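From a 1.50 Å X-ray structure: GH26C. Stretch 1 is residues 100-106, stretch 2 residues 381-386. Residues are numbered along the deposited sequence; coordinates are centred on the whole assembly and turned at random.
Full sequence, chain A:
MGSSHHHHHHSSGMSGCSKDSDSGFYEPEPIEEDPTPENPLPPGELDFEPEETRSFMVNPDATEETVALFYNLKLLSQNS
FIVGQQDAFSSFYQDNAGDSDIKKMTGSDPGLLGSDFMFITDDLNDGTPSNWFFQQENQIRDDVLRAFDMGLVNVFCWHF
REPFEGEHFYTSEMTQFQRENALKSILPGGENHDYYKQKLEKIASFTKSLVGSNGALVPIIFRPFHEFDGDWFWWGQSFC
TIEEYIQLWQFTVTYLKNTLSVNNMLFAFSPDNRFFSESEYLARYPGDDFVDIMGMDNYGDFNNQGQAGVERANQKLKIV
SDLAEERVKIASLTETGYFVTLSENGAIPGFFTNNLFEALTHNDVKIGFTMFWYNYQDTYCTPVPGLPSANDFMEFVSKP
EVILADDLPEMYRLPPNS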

ATOM      1  N   SER A 100     -12.137  14.402  -3.808  1.00  8.61           N
ATOM      2  CA  SER A 100     -11.798  13.043  -4.214  1.00  8.35           C
ATOM      3  C   SER A 100     -13.013  12.381  -4.855  1.00  8.78           C
ATOM      4  O   SER A 100     -14.169  12.678  -4.506  1.00  9.17           O
ATOM      5  N   ASP A 101     -12.768  11.474  -5.815  1.00  9.62           N
ATOM      6  CA  ASP A 101     -13.899  10.782  -6.422  1.00  9.26           C
ATOM      7  C   ASP A 101     -14.717  10.036  -5.378  1.00 10.59           C
ATOM      8  O   ASP A 101     -15.943   9.993  -5.474  1.00  9.73           O
ATOM      9  N   ILE A 102     -14.077   9.438  -4.366  1.00  9.80           N
ATOM     10  CA  ILE A 102     -14.864   8.732  -3.361  1.00  8.82           C
ATOM     11  C   ILE A 102     -15.780   9.692  -2.617  1.00  9.11           C
ATOM     12  O   ILE A 102     -16.909   9.326  -2.279  1.00  9.48           O
ATOM     13  N   LYS A 103     -15.341  10.935  -2.389  1.00  9.03           N
ATOM     14  CA  LYS A 103     -16.238  11.920  -1.764  1.00  9.42           C
ATOM     15  C   LYS A 103     -17.315  12.413  -2.731  1.00 10.07           C
ATOM     16  O   LYS A 103     -18.465  12.624  -2.323  1.00 10.54           O
ATOM     17  N   LYS A 104     -16.986  12.583  -4.023  1.00 10.18           N
ATOM     18  CA  LYS A 104     -18.048  12.891  -4.988  1.00 10.90           C
ATOM     19  C   LYS A 104     -19.141  11.839  -4.935  1.00 11.50           C
ATOM     20  O   LYS A 104     -20.329  12.150  -5.091  1.00 11.89           O
ATOM     21  N   MET A 105     -18.749  10.576  -4.791  1.00 11.55           N
ATOM     22  CA  MET A 105     -19.659   9.439  -4.859  1.00 11.16           C
ATOM     23  C   MET A 105     -20.438   9.262  -3.564  1.00 11.24           C
ATOM     24  O   MET A 105     -21.676   9.137  -3.592  1.00 13.77           O
ATOM     25  N   THR A 106     -19.733   9.246  -2.415  1.00 10.85           N
ATOM     26  CA  THR A 106     -20.303   8.825  -1.134  1.00 10.77           C
ATOM     27  C   THR A 106     -20.586   9.970  -0.174  1.00 10.95           C
ATOM     28  O   THR A 106     -21.311   9.753   0.811  1.00 14.70           O
ATOM     29  N   CYS A 381     -11.854   2.654 -11.206  1.00 10.26           N
ATOM     30  CA  CYS A 381     -12.179   1.497 -10.398  1.00 10.96           C
ATOM     31  C   CYS A 381     -13.000   1.845  -9.170  1.00 11.27           C
ATOM     32  O   CYS A 381     -13.377   0.940  -8.426  1.00 11.88           O
ATOM     33  N   THR A 382     -13.269   3.130  -8.930  1.00  9.91           N
ATOM     34  CA  THR A 382     -14.364   3.497  -8.041  1.00 10.03           C
ATOM     35  C   THR A 382     -15.240   4.487  -8.798  1.00 10.59           C
ATOM     36  O   THR A 382     -14.733   5.358  -9.518  1.00 10.61           O
ATOM     37  N   PRO A 383     -16.565   4.363  -8.686  1.00 11.17           N
ATOM     38  CA  PRO A 383     -17.457   5.161  -9.537  1.00 11.88           C
ATOM     39  C   PRO A 383     -17.706   6.547  -8.957  1.00 11.78           C
ATOM     40  O   PRO A 383     -17.435   6.829  -7.781  1.00 11.39           O
ATOM     41  N   VAL A 384     -18.199   7.425  -9.830  1.00 12.36           N
ATOM     42  CA  VAL A 384     -18.753   8.707  -9.399  1.00 12.54           C
ATOM     43  C   VAL A 384     -20.222   8.686  -9.813  1.00 13.50           C
ATOM     44  O   VAL A 384     -20.637   7.799 -10.576  1.00 14.01           O
ATOM     45  N   PRO A 385     -21.017   9.629  -9.345  1.00 13.86           N
ATOM     46  CA  PRO A 385     -22.452   9.521  -9.618  1.00 14.83           C
ATOM     47  C   PRO A 385     -22.803   9.518 -11.107  1.00 15.65           C
ATOM     48  O   PRO A 385     -22.270  10.246 -11.893  1.00 15.68           O
ATOM     49  N   GLY A 386     -23.735   8.648 -11.445  1.00 16.40           N
ATOM     50  CA  GLY A 386     -24.176   8.472 -12.809  1.00 17.32           C
ATOM     51  C   GLY A 386     -23.419   7.397 -13.568  1.00 17.15           C
ATOM     52  O   GLY A 386     -23.800   7.059 -14.651  1.00 22.73           O
TER

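The contact joins the first turns of a helix, residues 101-106, to an irregular segment far away in sequence, and it buries 370 Å² summed over both sides. No hydrogen bond crosses between the stretches, so the packing rests on van der Waals contact. Measured between CA atoms, the closest approach is M105 CA to V384 CA, 4.7 Å; at I102 and T382 the CA separation is 7.0 Å, leaving more room for side chains.

The apolar contacts centre on M105, which has the largest covered area of any residue here. Its CA-to-CB bond points sideways, and chi1 t with chi2 p lays the thioether along the other segment; chi3, at -110°, falls between wells. M105 SD sits 4.0 Å from P383 CG and equally 4.0 Å from P385 CD, touching both proline rings. It also approaches the intervening backbone, with SD 3.5 Å from V384 C and 3.7 Å from P385 N. The P383 ring is C-gamma endo and that of P385 C-gamma exo. Although the CA-to-CB bond of P383 points away, its ring still reaches the sulfur.

I102 and T382 fill the wider end. I102 starts sideways, but with chi1 m and chi2 t its end comes nearer, and CG1 lies 4.0 Å from T382 OG1. T382 points toward the helix with chi1 p; its hydroxyl is hydrogen-bonded elsewhere in the structure, so this contact leaves no polar group unsatisfied.

Two charged residues also pack against V384. D101 points toward the segment with chi1 m, placing CG 3.6 Å from V384 CG1. V384, also chi1 m, meets K104 as well, at 4.3 Å between K104 CD and V384 CG1. K104 sets out toward the segment, yet its end leads away: chi1 m, chi2 t, chi3 t and chi4 p carry NZ to D101 OD1 at 2.8 Å, a salt bridge within the helix. The same methyl thus packs against both partners of an ion pair.

Backbone oxygens complete the fit. K104 O lies 3.4 Å from P385 CG, and P383 O lies 3.3 Å from M105 CG, both close approaches of oxygen to carbon.

Polar bonds within stretch 1 hold the helical side in shape. S100, chi1 p, caps the helix by accepting from K103, with N to OG at 3.1 Å and an N-H...acceptor angle of 149°. T106 OG1 donates to I102 O at 2.9 Å; its CA-to-CB bond points away from the other segment.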

ATOM      1  CB  SER A 100     -11.371  12.228  -2.976  1.00  9.16           C
ATOM      2  OG  SER A 100     -12.459  11.966  -2.078  1.00  8.35           O
ATOM      3  CB  ASP A 101     -13.447   9.825  -7.527  1.00  9.31           C
ATOM      4  CG  ASP A 101     -13.004  10.538  -8.785  1.00 10.84           C
ATOM      5  OD1 ASP A 101     -13.255  11.755  -8.919  1.00 12.01           O
ATOM      6  OD2 ASP A 101     -12.432   9.873  -9.685  1.00  9.65           O
ATOM      7  CB  ILE A 102     -13.958   7.882  -2.450  1.00  8.54           C
ATOM      8  CG1 ILE A 102     -13.586   6.602  -3.208  1.00  8.38           C
ATOM      9  CG2 ILE A 102     -14.639   7.493  -1.130  1.00  8.93           C
ATOM     10  CD1 ILE A 102     -12.529   5.753  -2.489  1.00 11.21           C
ATOM     11  CB  LYS A 103     -15.430  13.098  -1.218  1.00  9.22           C
ATOM     12  CG  LYS A 103     -16.296  14.169  -0.536  1.00 11.71           C
ATOM     13  CD  LYS A 103     -15.401  15.178   0.158  1.00 11.63           C
ATOM     14  CE  LYS A 103     -16.153  16.445   0.442  1.00 20.27           C
ATOM     15  NZ  LYS A 103     -17.171  16.225   1.468  1.00 29.06           N
ATOM     16  CB  LYS A 104     -17.504  12.937  -6.426  1.00 11.03           C
ATOM     17  CG  LYS A 104     -16.417  13.997  -6.750  1.00 10.83           C
ATOM     18  CD  LYS A 104     -16.128  13.957  -8.253  1.00 11.41           C
ATOM     19  CE  LYS A 104     -15.092  14.956  -8.703  1.00 11.06           C
ATOM     20  NZ  LYS A 104     -13.694  14.499  -8.385  1.00 12.27           N
ATOM     21  CB  MET A 105     -18.808   8.181  -5.132  1.00 10.74           C
ATOM     22  CG  MET A 105     -19.613   6.884  -5.360  1.00 11.10           C
ATOM     23  SD  MET A 105     -20.697   6.956  -6.837  1.00 13.78           S
ATOM     24  CE  MET A 105     -22.343   7.001  -6.070  1.00 12.63           C
ATOM     25  CB  THR A 106     -19.364   7.861  -0.385  1.00 10.21           C
ATOM     26  OG1 THR A 106     -18.242   8.590   0.173  1.00 11.01           O
ATOM     27  CG2 THR A 106     -18.876   6.739  -1.280  1.00 12.33           C
ATOM     28  CB  CYS A 381     -10.930   0.684 -10.023  0.76 13.41           C
ATOM     29  SG  CYS A 381      -9.798   1.534  -8.904  0.76 10.72           S
ATOM     30  CB  THR A 382     -13.861   4.142  -6.722  1.00  9.53           C
ATOM     31  OG1 THR A 382     -13.121   5.343  -7.004  1.00  9.19           O
ATOM     32  CG2 THR A 382     -13.021   3.147  -5.892  1.00 12.05           C
ATOM     33  CB  PRO A 383     -18.762   4.353  -9.524  1.00 12.61           C
ATOM     34  CG  PRO A 383     -18.765   3.727  -8.143  1.00 12.19           C
ATOM     35  CD  PRO A 383     -17.286   3.315  -7.946  1.00 12.04           C
ATOM     36  CB  VAL A 384     -17.976   9.902  -9.983  1.00 12.46           C
ATOM     37  CG1 VAL A 384     -16.499   9.900  -9.482  1.00 11.89           C
ATOM     38  CG2 VAL A 384     -18.086   9.954 -11.486  1.00 13.22           C
ATOM     39  CB  PRO A 385     -23.033  10.732  -8.863  1.00 15.02           C
ATOM     40  CG  PRO A 385     -22.073  10.930  -7.719  1.00 14.04           C
ATOM     41  CD  PRO A 385     -20.737  10.691  -8.365  1.00 13.41           C
TER